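Local atomic coordinates of Alr4995 protein (PDB entry 6LRF), a protein that probably works as a bifunctional enzyme, an arginine dihydrolase of the GME family that also has ornithine cyclodeaminase activity. Residues R363-E368 with Q432-V437; T388-N393 with L438-I443; A407-Q412 with Q420-R425. One frame throughout, in Å; residues are numbered along the deposited sequence.

Interaction 1 (R363-E368 with Q432-V437)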
# COMPACT_ATOMS: atom_id res chain seq x y z
N ARG B 363 -41.81 10.88 26.12
CA ARG B 363 -42.99 11.10 25.30
C ARG B 363 -43.12 10.00 24.25
O ARG B 363 -42.16 9.26 24.01
CB ARG B 363 -42.94 12.48 24.66
CG ARG B 363 -43.19 13.60 25.67
CD ARG B 363 -42.82 14.93 25.09
NE ARG B 363 -43.70 15.25 23.97
CZ ARG B 363 -43.44 16.18 23.06
NH1 ARG B 363 -42.32 16.89 23.12
NH2 ARG B 363 -44.30 16.39 22.07
N ASP B 364 -44.30 9.88 23.65
CA ASP B 364 -44.53 8.90 22.59
C ASP B 364 -43.81 9.32 21.32
O ASP B 364 -43.69 10.51 21.03
CB ASP B 364 -46.04 8.76 22.30
CG ASP B 364 -46.81 8.17 23.48
OD1 ASP B 364 -46.17 7.60 24.40
OD2 ASP B 364 -48.05 8.27 23.47
N ALA B 365 -43.31 8.34 20.57
CA ALA B 365 -42.72 8.62 19.26
C ALA B 365 -43.80 9.22 18.36
O ALA B 365 -44.96 8.81 18.40
CB ALA B 365 -42.14 7.35 18.65
N LYS B 366 -43.44 10.21 17.55
CA LYS B 366 -44.39 10.77 16.60
C LYS B 366 -44.52 9.87 15.38
O LYS B 366 -43.52 9.35 14.88
CB LYS B 366 -43.96 12.17 16.18
CG LYS B 366 -43.52 13.02 17.37
CD LYS B 366 -44.13 14.42 17.38
CE LYS B 366 -43.43 15.34 16.39
NZ LYS B 366 -43.57 16.78 16.79
N LEU B 367 -45.75 9.69 14.90
CA LEU B 367 -45.99 8.82 13.76
C LEU B 367 -46.59 9.60 12.60
O LEU B 367 -47.44 10.47 12.81
CB LEU B 367 -46.94 7.69 14.16
CG LEU B 367 -46.55 6.81 15.34
CD1 LEU B 367 -47.70 5.87 15.66
CD2 LEU B 367 -45.29 6.01 15.02
N GLU B 368 -46.14 9.30 11.38
CA GLU B 368 -46.74 9.85 10.18
C GLU B 368 -47.02 8.72 9.18
O GLU B 368 -46.26 7.75 9.11
CB GLU B 368 -45.84 10.92 9.55
CG GLU B 368 -45.79 12.22 10.33
CD GLU B 368 -47.16 12.88 10.47
OE1 GLU B 368 -47.98 12.74 9.54
OE2 GLU B 368 -47.42 13.53 11.51
N GLN B 432 -47.89 3.37 9.40
CA GLN B 432 -47.43 4.45 10.27
C GLN B 432 -45.93 4.32 10.52
O GLN B 432 -45.44 3.26 10.90
CB GLN B 432 -48.19 4.43 11.60
CG GLN B 432 -49.67 4.72 11.47
CD GLN B 432 -49.94 6.15 11.06
OE1 GLN B 432 -49.32 7.09 11.58
NE2 GLN B 432 -50.86 6.34 10.12
N VAL B 433 -45.21 5.41 10.31
CA VAL B 433 -43.76 5.41 10.41
C VAL B 433 -43.28 6.47 11.41
O VAL B 433 -43.76 7.60 11.40
CB VAL B 433 -43.13 5.63 9.01
CG1 VAL B 433 -41.67 6.02 9.13
CG2 VAL B 433 -43.28 4.35 8.16
N ILE B 434 -42.35 6.09 12.27
CA ILE B 434 -41.74 7.01 13.23
C ILE B 434 -40.97 8.12 12.54
O ILE B 434 -40.13 7.88 11.66
CB ILE B 434 -40.82 6.23 14.19
CG1 ILE B 434 -41.67 5.24 14.98
CG2 ILE B 434 -40.05 7.19 15.11
CD1 ILE B 434 -40.94 4.51 16.00
N VAL B 435 -41.29 9.36 12.93
CA VAL B 435 -40.59 10.56 12.46
C VAL B 435 -40.07 11.28 13.70
O VAL B 435 -40.46 10.94 14.82
CB VAL B 435 -41.50 11.51 11.66
CG1 VAL B 435 -42.04 10.82 10.41
CG2 VAL B 435 -42.63 12.03 12.53
N ASP B 436 -39.20 12.26 13.49
CA ASP B 436 -38.59 12.99 14.60
C ASP B 436 -37.75 12.04 15.46
O ASP B 436 -37.31 10.98 14.98
CB ASP B 436 -39.65 13.71 15.44
CG ASP B 436 -39.13 14.98 16.11
OD1 ASP B 436 -38.30 14.87 17.05
OD2 ASP B 436 -39.56 16.09 15.71
N VAL B 437 -37.49 12.40 16.71
CA VAL B 437 -36.55 11.65 17.54
C VAL B 437 -37.05 11.42 18.95
O VAL B 437 -36.29 11.06 19.84
CB VAL B 437 -35.16 12.37 17.62
CG1 VAL B 437 -34.48 12.43 16.23
CG2 VAL B 437 -35.32 13.78 18.18
O HOH W 1 -40.57 10.67 17.45
O HOH W 2 -41.04 17.73 17.69
O HOH W 3 -49.98 9.67 11.93
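The carboxylate of Asp436 and the side-chain amide of Gln432 are flat groups at the two ends of an antiparallel strand pair, on the border of a mixed beta sheet in which 366-369 is outermost within the chain. Asp436 OD1 accepts the N-H of Val437 on its anti lone pair, while OD2 is bound by His340 NE2 and by a water that also accepts from Lys366 NZ. Because Lys366 NZ stays 4.2 Å from Asp436 OD2, the two charges meet through this water and not in a direct salt bridge. The Gln432 chain bends at chi2 (-68°), bringing OE1 to 3.6 Å from Leu367 CB, and a second water donates to both Gln432 OE1 and Leu367 O. Between these ends, Glu368 N reaches Val433 O at 2.9 Å, nearly straight and in the carbonyl plane, and Val433 N returns the bond to Glu368 O at 2.8 Å. Val435 N donates to Lys366 O, and a third water links Lys366 N to Val435 O. On the face of Leu367 and Ile434, the two side chains cross obliquely, with Leu367 CD2 3.7 Å from Ile434 CG1, and the Ala365 methyl adjoins the Ile434 CD1 and CG2 methyls. On the other face, Glu368 CG lies 3.9 Å from Val435 CG2. That methyl takes the crowded position between backbone N and carbonyl carbon and sits 3.7 Å from Lys366 O.

Interaction 2 (T388-N393 with L438-I443)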
# COMPACT_ATOMS: atom_id res chain seq x y z
N THR B 388 -33.48 -1.78 19.68
CA THR B 388 -34.14 -0.49 19.77
C THR B 388 -35.55 -0.68 20.32
O THR B 388 -36.22 -1.65 19.97
CB THR B 388 -34.20 0.20 18.38
OG1 THR B 388 -32.86 0.43 17.90
CG2 THR B 388 -34.96 1.54 18.42
N GLU B 389 -35.97 0.22 21.21
CA GLU B 389 -37.36 0.25 21.69
C GLU B 389 -37.99 1.60 21.33
O GLU B 389 -37.30 2.61 21.28
CB GLU B 389 -37.42 0.02 23.20
CG GLU B 389 -37.22 -1.43 23.65
CD GLU B 389 -37.05 -1.58 25.17
OE1 GLU B 389 -37.01 -0.57 25.90
OE2 GLU B 389 -36.95 -2.74 25.65
N VAL B 390 -39.30 1.59 21.05
CA VAL B 390 -40.04 2.82 20.75
C VAL B 390 -41.30 2.95 21.63
O VAL B 390 -41.91 1.94 22.00
CB VAL B 390 -40.42 2.88 19.26
CG1 VAL B 390 -39.16 2.83 18.40
CG2 VAL B 390 -41.31 1.72 18.90
N ARG B 391 -41.69 4.18 21.98
CA ARG B 391 -42.79 4.40 22.93
C ARG B 391 -44.08 4.73 22.19
O ARG B 391 -44.18 5.76 21.52
CB ARG B 391 -42.44 5.53 23.91
CG ARG B 391 -43.22 5.52 25.25
CD ARG B 391 -42.72 6.68 26.12
NE ARG B 391 -43.38 6.81 27.42
CZ ARG B 391 -44.38 7.66 27.68
NH1 ARG B 391 -44.85 8.44 26.72
NH2 ARG B 391 -44.90 7.73 28.90
N ILE B 392 -45.05 3.82 22.29
CA ILE B 392 -46.34 3.96 21.61
C ILE B 392 -47.42 3.95 22.69
O ILE B 392 -47.48 3.02 23.49
CB ILE B 392 -46.58 2.83 20.59
CG1 ILE B 392 -45.31 2.53 19.78
CG2 ILE B 392 -47.80 3.14 19.68
CD1 ILE B 392 -44.83 3.72 18.96
N ASN B 393 -48.25 5.00 22.70
CA ASN B 393 -49.24 5.25 23.77
C ASN B 393 -48.75 4.82 25.17
O ASN B 393 -49.34 3.95 25.80
CB ASN B 393 -50.57 4.56 23.44
CG ASN B 393 -51.75 5.11 24.29
OD1 ASN B 393 -51.67 6.18 24.89
ND2 ASN B 393 -52.85 4.36 24.32
N LEU B 438 -38.35 11.62 19.17
CA LEU B 438 -38.95 11.33 20.47
C LEU B 438 -39.32 9.86 20.62
O LEU B 438 -39.59 9.17 19.64
CB LEU B 438 -40.20 12.18 20.68
CG LEU B 438 -39.99 13.69 20.73
CD1 LEU B 438 -41.34 14.40 20.80
CD2 LEU B 438 -39.13 14.01 21.93
N GLY B 439 -39.32 9.38 21.86
CA GLY B 439 -39.83 8.06 22.17
C GLY B 439 -39.05 6.94 21.53
O GLY B 439 -39.61 5.95 21.08
N ILE B 440 -37.73 7.11 21.49
CA ILE B 440 -36.84 6.08 20.95
C ILE B 440 -35.66 5.90 21.89
O ILE B 440 -35.03 6.87 22.30
CB ILE B 440 -36.32 6.45 19.55
CG1 ILE B 440 -37.49 6.79 18.62
CG2 ILE B 440 -35.47 5.30 18.95
CD1 ILE B 440 -37.14 7.74 17.49
N ARG B 441 -35.36 4.66 22.24
CA ARG B 441 -34.16 4.40 23.03
C ARG B 441 -33.49 3.12 22.53
O ARG B 441 -34.13 2.26 21.91
CB ARG B 441 -34.49 4.29 24.52
CG ARG B 441 -35.34 3.09 24.89
CD ARG B 441 -35.80 3.22 26.33
NE ARG B 441 -36.57 2.05 26.78
CZ ARG B 441 -37.29 2.02 27.90
NH1 ARG B 441 -37.95 0.92 28.23
NH2 ARG B 441 -37.35 3.09 28.68
N THR B 442 -32.19 3.02 22.78
CA THR B 442 -31.46 1.81 22.45
C THR B 442 -31.44 0.90 23.67
O THR B 442 -31.64 1.36 24.79
CB THR B 442 -30.02 2.13 22.03
OG1 THR B 442 -29.43 0.97 21.45
CG2 THR B 442 -29.20 2.54 23.24
N ILE B 443 -31.19 -0.39 23.47
CA ILE B 443 -31.01 -1.27 24.61
C ILE B 443 -29.75 -2.10 24.42
O ILE B 443 -29.76 -3.31 24.60
CB ILE B 443 -32.24 -2.18 24.87
CG1 ILE B 443 -32.80 -2.75 23.56
CG2 ILE B 443 -33.33 -1.39 25.58
CD1 ILE B 443 -34.02 -3.65 23.73
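Strands 388-392 and 440-442 run antiparallel, their short axes 4.7 Å apart at closest approach and 158° between directions. Glu389 and Arg441 form the hydrogen-bonded pair: Glu389 N meets Arg441 O at 2.8 Å, nearly along the C=O axis, and Arg441 N meets Glu389 O in the carbonyl plane. Gly439 O then accepts Arg391 N at 2.9 Å, with the donor above the carbonyl plane; Gly439 has positive phi, and a CB there would crowd that of Arg391. The same Glu389-Arg441 pair is linked through its side chains, which lie side by side. Arg441 turns CG into the crowded position between N and carbonyl carbon (chi1 67°) and stretches out to NE. Glu389 OE1 is gripped by two nitrogens, Arg441 NE at 2.8 Å and Arg441 NH1 at 2.9 Å. The oxygen lies in the guanidinium plane, although the carboxylate plane is turned 43° from it. The Ile443 side chain crosses that of Glu389 at about a right angle, its CD1 3.6 Å from Glu389 OE2. An alanine in place of Arg441 would remove both salt-bridge donors and would probably loosen the hold on the Glu389 carboxylate. Arg441 also makes a cation-pi contact with Trp396 of strand 395-400, the neighbour of 388-392 in the sheet. On the opposite face Thr388 CG2 packs against Ile440 CG2, and Val390 and Ile440 both touch Ile434 of strand 432-435.

Interaction 3 (A407-Q412 with Q420-R425)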
# COMPACT_ATOMS: atom_id res chain seq x y z
N ALA B 407 -36.59 2.37 8.04
CA ALA B 407 -37.56 3.12 8.80
C ALA B 407 -38.23 2.18 9.80
O ALA B 407 -38.15 0.96 9.67
CB ALA B 407 -38.60 3.76 7.88
N ILE B 408 -38.88 2.74 10.81
CA ILE B 408 -39.57 1.88 11.77
C ILE B 408 -41.07 2.05 11.60
O ILE B 408 -41.61 3.13 11.81
CB ILE B 408 -39.14 2.21 13.21
CG1 ILE B 408 -37.62 2.02 13.34
CG2 ILE B 408 -39.87 1.33 14.21
CD1 ILE B 408 -37.11 2.28 14.74
N ALA B 409 -41.73 0.97 11.20
CA ALA B 409 -43.17 0.99 10.96
C ALA B 409 -43.89 0.41 12.18
O ALA B 409 -43.43 -0.55 12.79
CB ALA B 409 -43.53 0.21 9.69
N ILE B 410 -45.01 1.01 12.54
CA ILE B 410 -45.77 0.64 13.72
C ILE B 410 -47.13 0.22 13.25
O ILE B 410 -47.78 0.95 12.48
CB ILE B 410 -45.93 1.80 14.74
CG1 ILE B 410 -44.58 2.43 15.08
CG2 ILE B 410 -46.64 1.32 16.01
CD1 ILE B 410 -43.62 1.44 15.73
N THR B 411 -47.59 -0.94 13.70
CA THR B 411 -48.94 -1.35 13.37
C THR B 411 -49.61 -2.07 14.56
O THR B 411 -48.95 -2.65 15.43
CB THR B 411 -48.93 -2.24 12.09
OG1 THR B 411 -50.27 -2.68 11.81
CG2 THR B 411 -48.04 -3.43 12.26
N GLN B 412 -50.94 -1.95 14.62
CA GLN B 412 -51.73 -2.67 15.61
C GLN B 412 -52.18 -3.99 14.95
O GLN B 412 -52.71 -3.98 13.84
CB GLN B 412 -52.94 -1.84 16.08
CG GLN B 412 -53.82 -2.50 17.15
CD GLN B 412 -53.14 -2.62 18.52
OE1 GLN B 412 -52.53 -1.66 19.02
NE2 GLN B 412 -53.24 -3.79 19.13
N GLN B 420 -41.68 -2.63 13.49
CA GLN B 420 -40.90 -3.34 12.48
C GLN B 420 -39.96 -2.42 11.73
O GLN B 420 -40.38 -1.46 11.10
CB GLN B 420 -41.83 -3.98 11.44
CG GLN B 420 -42.08 -5.44 11.54
CD GLN B 420 -43.10 -5.88 10.50
OE1 GLN B 420 -44.11 -5.19 10.28
NE2 GLN B 420 -42.84 -7.00 9.85
N CYS B 421 -38.69 -2.77 11.75
CA CYS B 421 -37.71 -2.16 10.89
C CYS B 421 -37.91 -2.60 9.43
O CYS B 421 -37.90 -3.80 9.12
CB CYS B 421 -36.33 -2.54 11.41
SG CYS B 421 -35.03 -1.55 10.87
N LYS B 422 -38.12 -1.65 8.54
CA LYS B 422 -38.35 -1.96 7.12
C LYS B 422 -37.47 -1.09 6.27
O LYS B 422 -37.31 0.10 6.57
CB LYS B 422 -39.81 -1.74 6.72
CG LYS B 422 -40.82 -2.73 7.29
CD LYS B 422 -42.20 -2.34 6.80
CE LYS B 422 -43.11 -3.52 6.53
NZ LYS B 422 -44.16 -3.15 5.50
N ILE B 423 -36.89 -1.65 5.22
CA ILE B 423 -36.17 -0.82 4.25
C ILE B 423 -37.18 0.00 3.45
O ILE B 423 -38.34 -0.38 3.33
CB ILE B 423 -35.30 -1.66 3.30
CG1 ILE B 423 -36.18 -2.64 2.52
CG2 ILE B 423 -34.19 -2.38 4.09
CD1 ILE B 423 -35.44 -3.45 1.47
N LEU B 424 -36.74 1.14 2.91
CA LEU B 424 -37.65 2.12 2.34
C LEU B 424 -38.56 1.55 1.26
O LEU B 424 -39.76 1.81 1.27
CB LEU B 424 -36.86 3.30 1.76
CG LEU B 424 -36.03 4.14 2.73
CD1 LEU B 424 -35.30 5.25 1.98
CD2 LEU B 424 -36.89 4.72 3.82
N ARG B 425 -37.98 0.79 0.33
CA ARG B 425 -38.76 0.30 -0.81
C ARG B 425 -39.84 -0.70 -0.41
O ARG B 425 -40.75 -0.97 -1.19
CB ARG B 425 -37.83 -0.32 -1.87
CG ARG B 425 -37.11 -1.59 -1.45
CD ARG B 425 -36.44 -2.25 -2.65
NE ARG B 425 -35.79 -3.52 -2.33
CZ ARG B 425 -34.48 -3.65 -2.14
NH1 ARG B 425 -33.71 -2.58 -2.23
NH2 ARG B 425 -33.94 -4.82 -1.87
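Strands 407-413 and 416-422 form a beta hairpin within the mixed sheet, and this contact covers the part of it farther from the turn. Two antiparallel hydrogen-bonded pairs, Ala407 with Lys422 and Ala409 with Gln420, enclose the non-hydrogen-bonded pair Ile408 with Cys421. Four short backbone bonds result, Ala407 N to Lys422 O and Lys422 N to Ala407 O being nearly along their C=O axes, while Ala409 N approaches Gln420 O from above the carbonyl plane. The pairing rests mainly on this backbone. Ala407 and Ala409 share a face with Lys422 and Gln420, yet only Ala409 CB touches a long side chain; Ala407 CB lies near Lys422 O. In Lys422, CG anti to the carbonyl carbon and an extended chi2 put CD 4.1 Å from Ala409 CB; the bend at chi3 (145°) then sets the course of CE and the ammonium, which forms a salt bridge with Glu431. Gln420 has an unusual chi1 of -103°, away from the staggered positions, and runs extended beyond CG; its CB lies 4.0 Å from Ala409 O. Ala409 CB is also 3.8 Å from Gln420 O, so the methyl rests against backbone as well as against the lysine. On the other face, Cys421 places SG anti to the backbone N (chi1 -162°), 4.2 Å from Ala407 O, and its side chain touches Ser383. Ile408 points to that same face, packing on Ile434 of strand 432-435, which flanks the hairpin. Past the strand the chain enters a 3-10 turn, where Leu424 packs on helix 554-567. Arg425 NH1 donates to Gly604 O and NH2 bonds to Gln617 OE1 of the second subunit. One face of the Arg425 guanidinium is covered by Ile423 CD1, 3.7 Å above the plane and over its centre.

All three interactions lie in one mixed sheet, and interaction 3 is nested in the loops closed by interactions 1 and 2, whose segments alternate along the chain. The centres of interactions 1 and 2 are about 10 Å apart; Asp364 OD1 forms a 2.8 Å salt bridge with Arg391 NH1. Interaction 3 lies about 11 Å from interaction 1 between centres, with Gln432 O 2.8 Å from Ile410 N, a probable hydrogen bond. Interactions 2 and 3 share a hydrophobic face, where Val390 CG2 meets Ile410 CD1 at 3.9 Å. The dihydrolase site probably belongs to the GME-family region; these contacts are packing within the sheet.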